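Local coordinates for sortase family protein (Clostridium perfringens, PDB 4D70) that probably acts as a class D sortase, a cysteine transpeptidase that cleaves a sorting signal and joins surface proteins to the cell envelope, at residues T94-I105 and V155-T166; K122-K130 and Q139-V147. All coordinates share one frame; numbering follows the deposited sequence. Where two conformers were deposited one is given.

Overall arrangement
Both contacts belong to the single mixed sheet of the sortase beta-barrel fold. After the N-terminal helices and the strands up to 88-90, the chain reaches 94-105, a loop that runs into strand 101-109. It then passes through 122-130, turns back as a hairpin, and returns along 139-147, so contact 2 closes a short loop. The next strand partner arrives with 155-166, which pairs in parallel with 94-105 and closes the longer loop of contact 1. Contact 2 therefore lies wholly within the span that contact 1 closes. Their centres are about 14 Å apart. They meet at Tyr140.

Contact 1: residues T94-I105 and V155-T166; sequences TAMPGENGNFSI and VLNQNLDEKTMT
Asn102 sends its side chain into the loop that leads to strand 163-166, and its amide is gripped on both polar atoms. ND2 gives one N-H to Val155 O (3.0 Å) and the other, straighter at 164°, to Asn157 O; both acceptors lie in the amide plane. OD1 accepts a short bond of 2.6 Å from Thr166 OG1. CG stands anti to the backbone N (chi1 161°), which carries the amide over to these partners. Three bonds to the loop and strand thus hold its rotation.

Gln158 answers from the other segment by clasping the backbone of Asn102. OE1 accepts from Asn102 N at 2.9 Å and from Ala95 N, and the two donors reach it from opposite faces of its plane. NE2 donates to Asn102 O (2.9 Å) and to Leu156 O, both in its amide plane. The bend at chi2 (-60°) folds the chain back to make this possible.

At the far end, Lys163 reaches along the turn 96-99. NZ meets Gly98 O in the carbonyl plane, on a lone pair (3.1 Å), but comes to Asn100 OD1 from above the amide plane. Gly101 packs its CA against Leu160 CD2 at 3.8 Å.

Between these ends, strands 101-105 and 163-166 pair in parallel, as part of the sortase beta-barrel sheet. Phe103 and Met165 lie side by side, on the sheet face that meets strand 128-132. Strand 176-184 flanks 163-166 on its other edge, where Lys181 NZ also bonds Val155 O and Thr166 OG1.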
loop_
_atom_site.group_PDB
_atom_site.type_symbol
_atom_site.label_atom_id
_atom_site.label_comp_id
_atom_site.label_asym_id
_atom_site.label_seq_id
_atom_site.Cartn_x
_atom_site.Cartn_y
_atom_site.Cartn_z
ATOM N N THR A 94 2.578 -1.008 -10.739
ATOM C CA THR A 94 3.712 -0.683 -9.900
ATOM C C THR A 94 4.323 -1.917 -9.262
ATOM O O THR A 94 3.692 -2.966 -9.141
ATOM C CB THR A 94 3.330 0.375 -8.843
ATOM O OG1 THR A 94 2.426 -0.148 -7.876
ATOM C CG2 THR A 94 2.713 1.568 -9.560
ATOM N N ALA A 95 5.574 -1.775 -8.850
ATOM C CA ALA A 95 6.292 -2.847 -8.203
ATOM C C ALA A 95 5.504 -3.480 -7.088
ATOM O O ALA A 95 4.672 -2.844 -6.409
ATOM C CB ALA A 95 7.609 -2.321 -7.636
ATOM N N MET A 96 5.830 -4.736 -6.848
ATOM C CA MET A 96 5.334 -5.454 -5.678
ATOM C C MET A 96 6.279 -5.227 -4.515
ATOM O O MET A 96 7.409 -4.702 -4.662
ATOM C CB MET A 96 5.264 -6.961 -5.983
ATOM C CG MET A 96 4.112 -7.317 -6.902
ATOM S SD MET A 96 2.513 -7.021 -6.079
ATOM C CE MET A 96 1.283 -7.487 -7.275
ATOM N N PRO A 97 5.822 -5.538 -3.303
ATOM C CA PRO A 97 6.615 -5.202 -2.169
ATOM C C PRO A 97 8.005 -5.783 -2.255
ATOM O O PRO A 97 8.177 -6.899 -2.686
ATOM C CB PRO A 97 5.831 -5.806 -1.001
ATOM C CG PRO A 97 4.430 -5.796 -1.474
ATOM C CD PRO A 97 4.499 -6.066 -2.931
ATOM N N GLY A 98 8.995 -5.008 -1.856
ATOM C CA GLY A 98 10.376 -5.454 -1.834
ATOM C C GLY A 98 11.104 -5.447 -3.163
ATOM O O GLY A 98 12.307 -5.674 -3.191
ATOM N N GLU A 99 10.396 -5.159 -4.248
ATOM C CA GLU A 99 10.999 -5.227 -5.574
ATOM C C GLU A 99 11.670 -3.932 -5.967
ATOM O O GLU A 99 11.392 -2.892 -5.418
ATOM C CB GLU A 99 9.940 -5.550 -6.644
ATOM C CG GLU A 99 9.276 -6.900 -6.555
ATOM C CD GLU A 99 8.347 -7.148 -7.735
ATOM O OE1 GLU A 99 7.905 -6.187 -8.460
ATOM O OE2 GLU A 99 8.055 -8.342 -7.922
ATOM N N ASN A 100 12.565 -4.012 -6.934
ATOM C CA ASN A 100 13.055 -2.827 -7.605
ATOM C C ASN A 100 11.862 -2.025 -8.109
ATOM O O ASN A 100 10.873 -2.585 -8.566
ATOM C CB ASN A 100 13.901 -3.209 -8.799
ATOM C CG ASN A 100 15.125 -3.992 -8.422
ATOM O OD1 ASN A 100 15.764 -3.745 -7.431
ATOM N ND2 ASN A 100 15.488 -4.893 -9.274
ATOM N N GLY A 101 11.948 -0.705 -8.041
ATOM C CA GLY A 101 10.825 0.134 -8.427
ATOM C C GLY A 101 10.107 0.652 -7.205
ATOM O O GLY A 101 10.686 0.725 -6.120
ATOM N N ASN A 102 8.844 1.001 -7.396
ATOM C CA ASN A 102 8.145 1.840 -6.426
ATOM C C ASN A 102 6.783 1.228 -6.203
ATOM O O ASN A 102 5.871 1.452 -6.950
ATOM C CB ASN A 102 8.128 3.259 -6.979
ATOM C CG ASN A 102 7.069 4.156 -6.358
ATOM O OD1 ASN A 102 6.705 3.978 -5.215
ATOM N ND2 ASN A 102 6.613 5.147 -7.100
ATOM N N PHE A 103 6.670 0.469 -5.117
ATOM C CA PHE A 103 5.440 -0.195 -4.698
ATOM C C PHE A 103 4.474 0.907 -4.232
ATOM O O PHE A 103 4.713 1.526 -3.192
ATOM C CB PHE A 103 5.787 -1.149 -3.514
ATOM C CG PHE A 103 4.595 -1.692 -2.784
ATOM C CD1 PHE A 103 3.605 -2.408 -3.468
ATOM C CD2 PHE A 103 4.464 -1.537 -1.416
ATOM C CE1 PHE A 103 2.504 -2.897 -2.794
ATOM C CE2 PHE A 103 3.347 -2.011 -0.744
ATOM C CZ PHE A 103 2.372 -2.705 -1.429
ATOM N N SER A 104 3.409 1.110 -5.005
ATOM C CA SER A 104 2.498 2.201 -4.801
ATOM C C SER A 104 1.107 1.799 -4.367
ATOM O O SER A 104 0.510 0.853 -4.881
ATOM C CB SER A 104 2.359 3.010 -6.067
ATOM O OG SER A 104 3.598 3.555 -6.433
ATOM N N ILE A 105 0.617 2.487 -3.348
ATOM C CA ILE A 105 -0.669 2.165 -2.752
ATOM C C ILE A 105 -1.547 3.375 -2.668
ATOM O O ILE A 105 -1.066 4.522 -2.508
ATOM C CB ILE A 105 -0.547 1.365 -1.462
ATOM C CG1 ILE A 105 0.190 2.065 -0.352
ATOM C CG2 ILE A 105 0.220 0.091 -1.805
ATOM C CD1 ILE A 105 0.082 1.367 0.999
ATOM N N VAL A 155 4.289 10.459 -9.453
ATOM C CA VAL A 155 4.452 9.846 -8.132
ATOM C C VAL A 155 4.435 8.346 -8.223
ATOM O O VAL A 155 4.915 7.663 -7.281
ATOM C CB VAL A 155 3.386 10.320 -7.118
ATOM C CG1 VAL A 155 3.434 11.839 -6.978
ATOM C CG2 VAL A 155 1.979 9.889 -7.473
ATOM N N LEU A 156 3.845 7.828 -9.308
ATOM C CA LEU A 156 3.817 6.403 -9.571
ATOM C C LEU A 156 4.979 5.896 -10.428
ATOM O O LEU A 156 5.060 4.673 -10.692
ATOM C CB LEU A 156 2.505 5.996 -10.240
ATOM C CG LEU A 156 1.261 6.456 -9.525
ATOM C CD1 LEU A 156 0.037 5.969 -10.268
ATOM C CD2 LEU A 156 1.274 5.902 -8.107
ATOM N N ASN A 157 5.905 6.762 -10.781
ATOM C CA ASN A 157 7.025 6.314 -11.614
ATOM C C ASN A 157 7.830 5.186 -10.957
ATOM O O ASN A 157 7.950 5.124 -9.720
ATOM C CB ASN A 157 7.929 7.491 -11.925
ATOM C CG ASN A 157 7.347 8.407 -12.990
ATOM O OD1 ASN A 157 6.281 8.160 -13.538
ATOM N ND2 ASN A 157 8.025 9.490 -13.245
ATOM N N GLN A 158 8.383 4.312 -11.788
ATOM C CA GLN A 158 9.151 3.156 -11.403
ATOM C C GLN A 158 10.627 3.336 -11.744
ATOM O O GLN A 158 11.028 3.168 -12.888
ATOM C CB GLN A 158 8.627 1.911 -12.134
ATOM C CG GLN A 158 7.147 1.635 -11.848
ATOM C CD GLN A 158 6.892 1.404 -10.343
ATOM O OE1 GLN A 158 7.341 0.411 -9.807
ATOM N NE2 GLN A 158 6.090 2.273 -9.714
ATOM N N ASN A 159 11.417 3.689 -10.755
ATOM C CA ASN A 159 12.867 3.739 -10.847
ATOM C C ASN A 159 13.428 2.430 -10.337
ATOM O O ASN A 159 13.482 2.175 -9.104
ATOM C CB ASN A 159 13.443 4.929 -10.016
ATOM C CG ASN A 159 14.983 4.982 -10.025
ATOM O OD1 ASN A 159 15.680 4.150 -10.648
ATOM N ND2 ASN A 159 15.522 5.953 -9.298
ATOM N N LEU A 160 13.858 1.579 -11.281
ATOM C CA LEU A 160 14.364 0.268 -10.950
ATOM C C LEU A 160 15.757 0.265 -10.339
ATOM O O LEU A 160 16.196 -0.777 -9.935
ATOM C CB LEU A 160 14.282 -0.652 -12.171
ATOM C CG LEU A 160 12.871 -0.807 -12.762
ATOM C CD1 LEU A 160 12.948 -1.718 -14.010
ATOM C CD2 LEU A 160 11.815 -1.326 -11.819
ATOM N N ASP A 161 16.417 1.410 -10.271
ATOM C CA ASP A 161 17.686 1.550 -9.534
ATOM C C ASP A 161 17.445 1.581 -8.015
ATOM O O ASP A 161 18.402 1.393 -7.270
ATOM C CB ASP A 161 18.396 2.854 -10.011
ATOM C CG ASP A 161 19.809 3.045 -9.428
ATOM O OD1 ASP A 161 20.539 2.059 -9.431
ATOM O OD2 ASP A 161 20.196 4.166 -8.959
ATOM N N GLU A 162 16.201 1.780 -7.553
ATOM C CA GLU A 162 15.951 1.784 -6.111
ATOM C C GLU A 162 14.786 0.888 -5.731
ATOM O O GLU A 162 14.171 0.301 -6.587
ATOM C CB GLU A 162 15.697 3.204 -5.652
ATOM C CG GLU A 162 16.915 4.077 -5.837
ATOM C CD GLU A 162 16.672 5.530 -5.487
ATOM O OE1 GLU A 162 15.490 5.917 -5.330
ATOM O OE2 GLU A 162 17.687 6.254 -5.393
ATOM N N LYS A 163 14.556 0.699 -4.413
ATOM C CA LYS A 163 13.446 -0.090 -3.931
ATOM C C LYS A 163 12.708 0.815 -2.990
ATOM O O LYS A 163 13.202 1.081 -1.892
ATOM C CB LYS A 163 13.935 -1.383 -3.198
ATOM C CG LYS A 163 14.631 -2.409 -4.126
ATOM C CD LYS A 163 15.185 -3.593 -3.351
ATOM C CE LYS A 163 15.903 -4.691 -4.165
ATOM N NZ LYS A 163 14.830 -5.357 -4.925
ATOM N N THR A 164 11.553 1.329 -3.424
ATOM C CA THR A 164 10.819 2.348 -2.710
ATOM C C THR A 164 9.376 2.039 -2.718
ATOM O O THR A 164 8.935 1.049 -3.294
ATOM C CB THR A 164 10.987 3.763 -3.352
ATOM O OG1 THR A 164 10.418 3.778 -4.686
ATOM C CG2 THR A 164 12.406 4.169 -3.429
ATOM N N MET A 165 8.635 2.817 -1.936
ATOM C CA MET A 165 7.209 2.683 -1.902
ATOM C C MET A 165 6.582 4.034 -1.754
ATOM O O MET A 165 7.248 5.006 -1.419
ATOM C CB MET A 165 6.654 1.741 -0.808
ATOM C CG MET A 165 6.800 2.213 0.616
ATOM S SD MET A 165 5.856 1.208 1.769
ATOM C CE MET A 165 4.185 1.705 1.392
ATOM N N THR A 166 5.273 4.077 -2.059
ATOM C CA THR A 166 4.530 5.347 -2.132
ATOM C C THR A 166 3.137 5.117 -1.619
ATOM O O THR A 166 2.535 4.113 -1.923
ATOM C CB THR A 166 4.405 5.855 -3.606
ATOM O OG1 THR A 166 5.722 6.090 -4.156
ATOM C CG2 THR A 166 3.634 7.222 -3.700
HETATM O O HOH W 1 10.011 -1.580 -3.286
HETATM O O HOH W 2 8.891 5.989 -3.711
#

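Contact 2: residues K122-K130 and Q139-V147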
loop_
_atom_site.group_PDB
_atom_site.type_symbol
_atom_site.label_atom_id
_atom_site.label_comp_id
_atom_site.label_asym_id
_atom_site.label_seq_id
_atom_site.Cartn_x
_atom_site.Cartn_y
_atom_site.Cartn_z
ATOM N N LYS A 122 0.438 12.516 10.683
ATOM C CA LYS A 122 1.350 12.382 11.787
ATOM C C LYS A 122 2.639 11.665 11.436
ATOM O O LYS A 122 3.567 11.734 12.175
ATOM C CB LYS A 122 0.663 11.665 12.943
ATOM C CG LYS A 122 -0.673 12.348 13.302
ATOM C CD LYS A 122 -0.722 12.619 14.789
ATOM C CE LYS A 122 -2.140 12.706 15.322
ATOM N NZ LYS A 122 -2.450 11.407 15.965
ATOM N N LEU A 123 2.686 10.980 10.305
ATOM C CA LEU A 123 3.902 10.320 9.937
ATOM C C LEU A 123 4.995 11.336 9.605
ATOM O O LEU A 123 4.724 12.358 9.032
ATOM C CB LEU A 123 3.685 9.374 8.736
ATOM C CG LEU A 123 2.793 8.180 9.037
ATOM C CD1 LEU A 123 2.657 7.316 7.819
ATOM C CD2 LEU A 123 3.340 7.396 10.226
ATOM N N GLN A 124 6.241 10.999 9.906
ATOM C CA GLN A 124 7.341 11.834 9.670
ATOM C C GLN A 124 8.407 11.117 8.965
ATOM O O GLN A 124 8.439 9.905 9.004
ATOM C CB GLN A 124 7.960 12.350 11.006
ATOM C CG GLN A 124 6.959 13.198 11.824
ATOM C CD GLN A 124 7.612 13.518 13.173
ATOM O OE1 GLN A 124 7.723 12.668 14.037
ATOM N NE2 GLN A 124 8.153 14.708 13.281
ATOM N N VAL A 125 9.343 11.884 8.411
ATOM C CA VAL A 125 10.530 11.304 7.797
ATOM C C VAL A 125 11.249 10.453 8.868
ATOM O O VAL A 125 11.388 10.883 10.034
ATOM C CB VAL A 125 11.468 12.437 7.352
ATOM C CG1 VAL A 125 12.891 11.904 7.128
ATOM C CG2 VAL A 125 10.900 13.125 6.105
ATOM N N GLY A 126 11.626 9.237 8.532
ATOM C CA GLY A 126 12.246 8.340 9.521
ATOM C C GLY A 126 11.304 7.341 10.164
ATOM O O GLY A 126 11.755 6.335 10.704
ATOM N N ASP A 127 9.997 7.526 10.031
ATOM C CA ASP A 127 9.056 6.537 10.535
ATOM C C ASP A 127 9.055 5.353 9.629
ATOM O O ASP A 127 9.369 5.435 8.393
ATOM C CB ASP A 127 7.648 7.088 10.617
ATOM C CG ASP A 127 7.488 8.105 11.747
ATOM O OD1 ASP A 127 8.338 8.070 12.647
ATOM O OD2 ASP A 127 6.581 8.969 11.667
ATOM N N GLU A 128 8.746 4.232 10.210
ATOM C CA GLU A 128 8.787 2.962 9.494
ATOM C C GLU A 128 7.398 2.470 9.034
ATOM O O GLU A 128 6.400 2.647 9.746
ATOM C CB GLU A 128 9.387 1.885 10.419
ATOM C CG GLU A 128 10.273 0.866 9.743
ATOM C CD GLU A 128 11.119 0.067 10.757
ATOM O OE1 GLU A 128 12.104 0.578 11.311
ATOM O OE2 GLU A 128 10.768 -1.065 11.049
ATOM N N ILE A 129 7.391 1.814 7.861
ATOM C CA ILE A 129 6.251 1.156 7.295
ATOM C C ILE A 129 6.672 -0.287 7.019
ATOM O O ILE A 129 7.572 -0.556 6.222
ATOM C CB ILE A 129 5.758 1.785 5.967
ATOM C CG1 ILE A 129 5.299 3.271 6.180
ATOM C CG2 ILE A 129 4.611 1.008 5.371
ATOM C CD1 ILE A 129 5.300 4.031 4.872
ATOM N N LYS A 130 5.990 -1.198 7.656
ATOM C CA LYS A 130 6.263 -2.626 7.503
ATOM C C LYS A 130 5.260 -3.298 6.564
ATOM O O LYS A 130 4.073 -3.204 6.744
ATOM C CB LYS A 130 6.251 -3.306 8.884
ATOM C CG LYS A 130 6.537 -4.822 8.858
ATOM C CD LYS A 130 6.094 -5.490 10.158
ATOM C CE LYS A 130 6.955 -5.130 11.332
ATOM N NZ LYS A 130 6.277 -5.673 12.543
ATOM N N GLN A 139 10.858 -3.760 5.442
ATOM C CA GLN A 139 10.791 -2.560 6.240
ATOM C C GLN A 139 11.151 -1.370 5.391
ATOM O O GLN A 139 12.232 -1.327 4.854
ATOM C CB GLN A 139 11.802 -2.632 7.369
ATOM C CG GLN A 139 11.508 -3.765 8.327
ATOM C CD GLN A 139 10.290 -3.462 9.152
ATOM O OE1 GLN A 139 9.726 -2.377 9.072
ATOM N NE2 GLN A 139 9.889 -4.408 9.970
ATOM N N TYR A 140 10.231 -0.436 5.243
ATOM C CA TYR A 140 10.503 0.813 4.505
ATOM C C TYR A 140 10.552 1.998 5.462
ATOM O O TYR A 140 9.829 2.055 6.505
ATOM C CB TYR A 140 9.420 1.059 3.443
ATOM C CG TYR A 140 9.371 0.124 2.284
ATOM C CD1 TYR A 140 8.614 -1.009 2.334
ATOM C CD2 TYR A 140 9.961 0.447 1.072
ATOM C CE1 TYR A 140 8.482 -1.842 1.233
ATOM C CE2 TYR A 140 9.850 -0.366 -0.030
ATOM C CZ TYR A 140 9.091 -1.510 0.048
ATOM O OH TYR A 140 8.999 -2.351 -1.008
ATOM N N GLU A 141 11.439 2.918 5.160
ATOM C CA GLU A 141 11.624 4.101 5.953
ATOM C C GLU A 141 11.254 5.351 5.130
ATOM O O GLU A 141 11.852 5.619 4.105
ATOM C CB GLU A 141 13.082 4.264 6.387
ATOM C CG GLU A 141 13.243 5.413 7.363
ATOM C CD GLU A 141 14.746 5.608 7.804
ATOM O OE1 GLU A 141 15.589 4.903 7.270
ATOM O OE2 GLU A 141 15.095 6.445 8.672
ATOM N N ILE A 142 10.339 6.143 5.665
ATOM C CA ILE A 142 9.885 7.358 5.027
ATOM C C ILE A 142 10.964 8.356 4.855
ATOM O O ILE A 142 11.761 8.699 5.814
ATOM C CB ILE A 142 8.701 7.994 5.829
ATOM C CG1 ILE A 142 7.541 7.009 5.926
ATOM C CG2 ILE A 142 8.266 9.338 5.245
ATOM C CD1 ILE A 142 6.390 7.597 6.789
ATOM N N ASN A 143 11.124 8.775 3.599
ATOM C CA ASN A 143 12.169 9.754 3.342
ATOM C C ASN A 143 11.698 10.979 2.556
ATOM O O ASN A 143 12.478 11.875 2.354
ATOM C CB ASN A 143 13.359 9.172 2.614
ATOM C CG ASN A 143 12.977 8.613 1.252
ATOM O OD1 ASN A 143 11.813 8.366 0.933
ATOM N ND2 ASN A 143 13.999 8.311 0.486
ATOM N N GLU A 144 10.435 11.043 2.228
ATOM C CA GLU A 144 9.867 12.166 1.499
ATOM C C GLU A 144 8.374 12.250 1.759
ATOM O O GLU A 144 7.663 11.231 1.743
ATOM C CB GLU A 144 10.201 11.956 -0.032
ATOM C CG GLU A 144 9.476 12.913 -0.950
ATOM C CD GLU A 144 10.056 12.909 -2.369
ATOM O OE1 GLU A 144 10.543 11.857 -2.752
ATOM O OE2 GLU A 144 10.130 14.005 -3.004
ATOM N N ILE A 145 7.899 13.460 2.023
ATOM C CA ILE A 145 6.492 13.793 2.187
ATOM C C ILE A 145 6.185 15.055 1.415
ATOM O O ILE A 145 6.855 16.063 1.582
ATOM C CB ILE A 145 6.125 14.011 3.652
ATOM C CG1 ILE A 145 6.452 12.757 4.440
ATOM C CG2 ILE A 145 4.641 14.239 3.834
ATOM C CD1 ILE A 145 6.377 12.965 5.939
ATOM N N PHE A 146 5.180 15.007 0.563
ATOM C CA PHE A 146 4.856 16.203 -0.185
ATOM C C PHE A 146 3.421 16.227 -0.688
ATOM O O PHE A 146 2.710 15.209 -0.647
ATOM C CB PHE A 146 5.842 16.453 -1.325
ATOM C CG PHE A 146 5.813 15.385 -2.402
ATOM C CD1 PHE A 146 6.600 14.294 -2.293
ATOM C CD2 PHE A 146 5.042 15.543 -3.550
ATOM C CE1 PHE A 146 6.644 13.332 -3.290
ATOM C CE2 PHE A 146 5.052 14.597 -4.522
ATOM C CZ PHE A 146 5.871 13.479 -4.406
ATOM N N VAL A 147 2.993 17.421 -1.100
ATOM C CA VAL A 147 1.636 17.622 -1.610
ATOM C C VAL A 147 1.763 17.930 -3.090
ATOM O O VAL A 147 2.640 18.665 -3.480
ATOM C CB VAL A 147 0.989 18.845 -0.951
ATOM C CG1 VAL A 147 -0.405 19.100 -1.532
ATOM C CG2 VAL A 147 0.859 18.606 0.546
#
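The Tyr140 ring has Ile129 O at its edge, near its plane, while Met165 SD, from strand 163-171, lies over one face, offset toward CD1. Its OH accepts a hydrogen bond from Gly98 N. The carboxylate of Glu128 and the amide of Gln139 are steeply turned, with planes 71° apart.

This is the beta hairpin of strands 128-132 and 137-148, part of the sortase barrel. Ile129 and Tyr140 form an antiparallel hydrogen-bonded pair: Ile129 N to Tyr140 O and Tyr140 N to Ile129 O are both 2.8 Å. Non-hydrogen-bonded pairs flank it: Glu128 with Glu141, and Lys130 with Gln139. Lys130 and Gln139 lie side by side and point the same way.

Ile142 has the most surface buried here. Its CG1 touches Ile129 CD1 (3.9 Å), and CD1 meets Leu123 CB at 3.8 Å; both neighbours cross it at about a right angle. CG1 sits beside the backbone N (chi1 -59°), which turns CD1 toward Leu123. Farther along, Ile145 CD1 lies against Leu123 O (3.6 Å).

Leu123 and Ile129 also pack on strand 60-66. A classic beta bulge follows at Asn143 and Glu144, both facing Lys181 of strand 176-184. The type II turn from Gln124 to Asp127 has its own tie: Asp127 OD2, which also forms a salt bridge with Lys68, takes Gln124 N from above the carboxylate plane. Gly126 N, within this turn, donates to Ile142 O at 2.8 Å.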